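Local coordinates for protein endostatin (Mus musculus, PDB 1KOE) that inhibits angiogenesis as the C-terminal fragment of the collagen XVIII alpha1 chain and probably binds heparin, at residues L36-L44 against I164-F172. Sequence-based numbering, arbitrary orientation.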
loop_
_atom_site.group_PDB
_atom_site.type_symbol
_atom_site.label_atom_id
_atom_site.label_comp_id
_atom_site.label_asym_id
_atom_site.label_seq_id
_atom_site.Cartn_x
_atom_site.Cartn_y
_atom_site.Cartn_z
ATOM N N LEU A 36 -15.421 3.709 -8.361
ATOM C CA LEU A 36 -15.346 3.766 -6.901
ATOM C C LEU A 36 -15.456 5.227 -6.503
ATOM O O LEU A 36 -14.827 6.088 -7.116
ATOM C CB LEU A 36 -14.035 3.189 -6.404
ATOM C CG LEU A 36 -13.882 1.697 -6.695
ATOM C CD1 LEU A 36 -12.554 1.192 -6.141
ATOM C CD2 LEU A 36 -15.051 0.917 -6.078
ATOM N N SER A 37 -16.253 5.511 -5.477
ATOM C CA SER A 37 -16.486 6.889 -5.039
ATOM C C SER A 37 -15.581 7.465 -3.951
ATOM O O SER A 37 -15.479 8.688 -3.810
ATOM C CB SER A 37 -17.951 7.049 -4.609
ATOM O OG SER A 37 -18.832 6.695 -5.667
ATOM N N GLY A 38 -14.960 6.606 -3.157
ATOM C CA GLY A 38 -14.118 7.123 -2.097
ATOM C C GLY A 38 -12.855 7.826 -2.559
ATOM O O GLY A 38 -12.516 7.819 -3.751
ATOM N N THR A 39 -12.153 8.416 -1.593
ATOM C CA THR A 39 -10.892 9.108 -1.836
ATOM C C THR A 39 -9.744 8.135 -1.537
ATOM O O THR A 39 -9.511 7.764 -0.393
ATOM C CB THR A 39 -10.758 10.359 -0.935
ATOM O OG1 THR A 39 -11.907 11.205 -1.119
ATOM C CG2 THR A 39 -9.487 11.145 -1.295
ATOM N N PHE A 40 -9.044 7.721 -2.582
ATOM C CA PHE A 40 -7.937 6.782 -2.450
ATOM C C PHE A 40 -6.587 7.454 -2.538
ATOM O O PHE A 40 -6.336 8.231 -3.463
ATOM C CB PHE A 40 -8.022 5.723 -3.539
ATOM C CG PHE A 40 -9.162 4.766 -3.352
ATOM C CD1 PHE A 40 -10.454 5.120 -3.739
ATOM C CD2 PHE A 40 -8.946 3.513 -2.787
ATOM C CE1 PHE A 40 -11.509 4.241 -3.567
ATOM C CE2 PHE A 40 -10.003 2.632 -2.617
ATOM C CZ PHE A 40 -11.284 2.998 -3.007
ATOM N N ARG A 41 -5.726 7.139 -1.580
ATOM C CA ARG A 41 -4.377 7.671 -1.552
ATOM C C ARG A 41 -3.379 6.504 -1.567
ATOM O O ARG A 41 -3.720 5.388 -1.173
ATOM C CB ARG A 41 -4.203 8.557 -0.317
ATOM C CG ARG A 41 -5.067 9.821 -0.386
ATOM C CD ARG A 41 -4.477 10.982 0.377
ATOM N NE ARG A 41 -3.105 11.246 -0.041
ATOM C CZ ARG A 41 -2.125 11.595 0.786
ATOM N NH1 ARG A 41 -2.376 11.727 2.091
ATOM N NH2 ARG A 41 -0.889 11.780 0.316
ATOM N N ALA A 42 -2.175 6.734 -2.083
ATOM C CA ALA A 42 -1.166 5.681 -2.134
ATOM C C ALA A 42 -0.742 5.283 -0.724
ATOM O O ALA A 42 -0.569 6.135 0.147
ATOM C CB ALA A 42 0.037 6.141 -2.951
ATOM N N PHE A 43 -0.617 3.971 -0.515
ATOM C CA PHE A 43 -0.210 3.348 0.750
ATOM C C PHE A 43 1.334 3.462 0.826
ATOM O O PHE A 43 2.054 2.496 0.589
ATOM C CB PHE A 43 -0.665 1.866 0.694
ATOM C CG PHE A 43 -0.470 1.080 1.981
ATOM C CD1 PHE A 43 -1.381 1.188 3.039
ATOM C CD2 PHE A 43 0.592 0.190 2.107
ATOM C CE1 PHE A 43 -1.242 0.404 4.206
ATOM C CE2 PHE A 43 0.737 -0.594 3.260
ATOM C CZ PHE A 43 -0.189 -0.484 4.310
ATOM N N LEU A 44 1.836 4.657 1.114
ATOM C CA LEU A 44 3.275 4.885 1.158
ATOM C C LEU A 44 3.588 6.036 2.102
ATOM O O LEU A 44 2.762 6.937 2.264
ATOM C CB LEU A 44 3.768 5.353 -0.235
ATOM C CG LEU A 44 3.592 4.523 -1.514
ATOM C CD1 LEU A 44 3.852 5.358 -2.763
ATOM C CD2 LEU A 44 4.526 3.326 -1.461
ATOM N N ILE A 164 4.350 -4.214 -6.164
ATOM C CA ILE A 164 2.952 -3.883 -6.003
ATOM C C ILE A 164 2.852 -2.571 -5.216
ATOM O O ILE A 164 3.635 -2.317 -4.295
ATOM C CB ILE A 164 2.240 -4.973 -5.160
ATOM C CG1 ILE A 164 2.334 -6.326 -5.875
ATOM C CG2 ILE A 164 0.773 -4.585 -4.878
ATOM C CD1 ILE A 164 2.074 -7.512 -4.964
ATOM N N VAL A 165 1.906 -1.730 -5.611
ATOM C CA VAL A 165 1.651 -0.495 -4.898
ATOM C C VAL A 165 0.172 -0.530 -4.547
ATOM O O VAL A 165 -0.673 -0.820 -5.423
ATOM C CB VAL A 165 1.965 0.749 -5.757
ATOM C CG1 VAL A 165 1.558 2.008 -4.998
ATOM C CG2 VAL A 165 3.474 0.785 -6.092
ATOM N N LEU A 166 -0.133 -0.268 -3.275
ATOM C CA LEU A 166 -1.516 -0.254 -2.797
ATOM C C LEU A 166 -2.071 1.168 -2.623
ATOM O O LEU A 166 -1.314 2.140 -2.448
ATOM C CB LEU A 166 -1.615 -0.990 -1.451
ATOM C CG LEU A 166 -1.083 -2.430 -1.433
ATOM C CD1 LEU A 166 -1.197 -2.991 -0.020
ATOM C CD2 LEU A 166 -1.843 -3.286 -2.430
ATOM N N CYS A 167 -3.399 1.266 -2.657
ATOM C CA CYS A 167 -4.123 2.520 -2.463
ATOM C C CYS A 167 -5.127 2.242 -1.352
ATOM O O CYS A 167 -5.775 1.182 -1.338
ATOM C CB CYS A 167 -4.907 2.923 -3.716
ATOM S SG CYS A 167 -3.921 3.078 -5.225
ATOM N N ILE A 168 -5.225 3.172 -0.418
ATOM C CA ILE A 168 -6.138 3.044 0.704
ATOM C C ILE A 168 -7.188 4.159 0.684
ATOM O O ILE A 168 -6.875 5.323 0.406
ATOM C CB ILE A 168 -5.355 3.044 2.083
ATOM C CG1 ILE A 168 -6.324 2.998 3.282
ATOM C CG2 ILE A 168 -4.394 4.256 2.181
ATOM C CD1 ILE A 168 -7.009 1.662 3.500
ATOM N N GLU A 169 -8.441 3.773 0.913
ATOM C CA GLU A 169 -9.570 4.709 1.001
ATOM C C GLU A 169 -9.319 5.458 2.310
ATOM O O GLU A 169 -9.233 4.838 3.372
ATOM C CB GLU A 169 -10.853 3.902 1.067
ATOM C CG GLU A 169 -12.088 4.673 0.740
ATOM C CD GLU A 169 -13.295 3.763 0.568
ATOM O OE1 GLU A 169 -13.179 2.544 0.820
ATOM O OE2 GLU A 169 -14.370 4.259 0.174
ATOM N N ASN A 170 -9.204 6.782 2.250
ATOM C CA ASN A 170 -8.828 7.526 3.450
ATOM C C ASN A 170 -9.881 7.876 4.485
ATOM O O ASN A 170 -9.561 8.363 5.568
ATOM C CB ASN A 170 -7.947 8.735 3.099
ATOM C CG ASN A 170 -8.732 9.913 2.557
ATOM O OD1 ASN A 170 -8.215 11.037 2.518
ATOM N ND2 ASN A 170 -9.981 9.682 2.142
ATOM N N SER A 171 -11.128 7.569 4.166
ATOM C CA SER A 171 -12.234 7.808 5.075
ATOM C C SER A 171 -13.457 7.100 4.525
ATOM O O SER A 171 -13.526 6.832 3.326
ATOM C CB SER A 171 -12.526 9.303 5.168
ATOM O OG SER A 171 -12.734 9.842 3.870
ATOM N N PHE A 172 -14.367 6.713 5.410
ATOM C CA PHE A 172 -15.617 6.087 4.987
ATOM C C PHE A 172 -16.560 7.264 4.766
ATOM O O PHE A 172 -17.168 7.329 3.694
ATOM C CB PHE A 172 -16.186 5.153 6.067
ATOM O OXT PHE A 172 -16.653 8.131 5.658
HETATM O O HOH W 1 -15.188 3.855 -2.522
HETATM O O HOH W 2 -12.934 8.383 1.136
HETATM O O HOH W 3 -5.074 11.485 3.404
HETATM O O HOH W 4 1.983 0.530 -1.466
#
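Glu169 lays its aliphatic stem across the Phe40 ring, its CB 4.3 Å from the ring centroid and over one face, offset toward the rim. With CG anti to the backbone N (chi1 -162°) and the chain extended beyond it, the carboxylate runs past Phe40 CZ to Gly38, its plane tilted only 13° from that of the ring. One water joins OE2 to Gly38 N, while OE1 is hydrogen-bonded to His5 ND1, so both carboxylate oxygens of this buried side chain have a partner. Cys167 shares this side of the sheet: its CB stands 4.2 Å from Phe40 CD2, and its sulfur is disulfide-linked to Cys27 of helix 19-33, against which Phe40 and Ala42 also pack. On the other side Ile168 brings CG2 to the edge of the Phe43 ring, whereas Leu166 lies alongside Phe43, CB to CB at 3.7 Å. Arg41 reaches beyond the strands to a salt bridge with Asp24. The backbones pair through reciprocal Arg41–Ile168 hydrogen bonds, flanked by those from Phe43 N to Leu166 O (2.8 Å) and from Asn170 N to Thr39 O (2.8 Å). This antiparallel ladder adds outer strand 40-42 to C-terminal strand 166-169 in the mixed sheet of endostatin's C-type lectin-like fold.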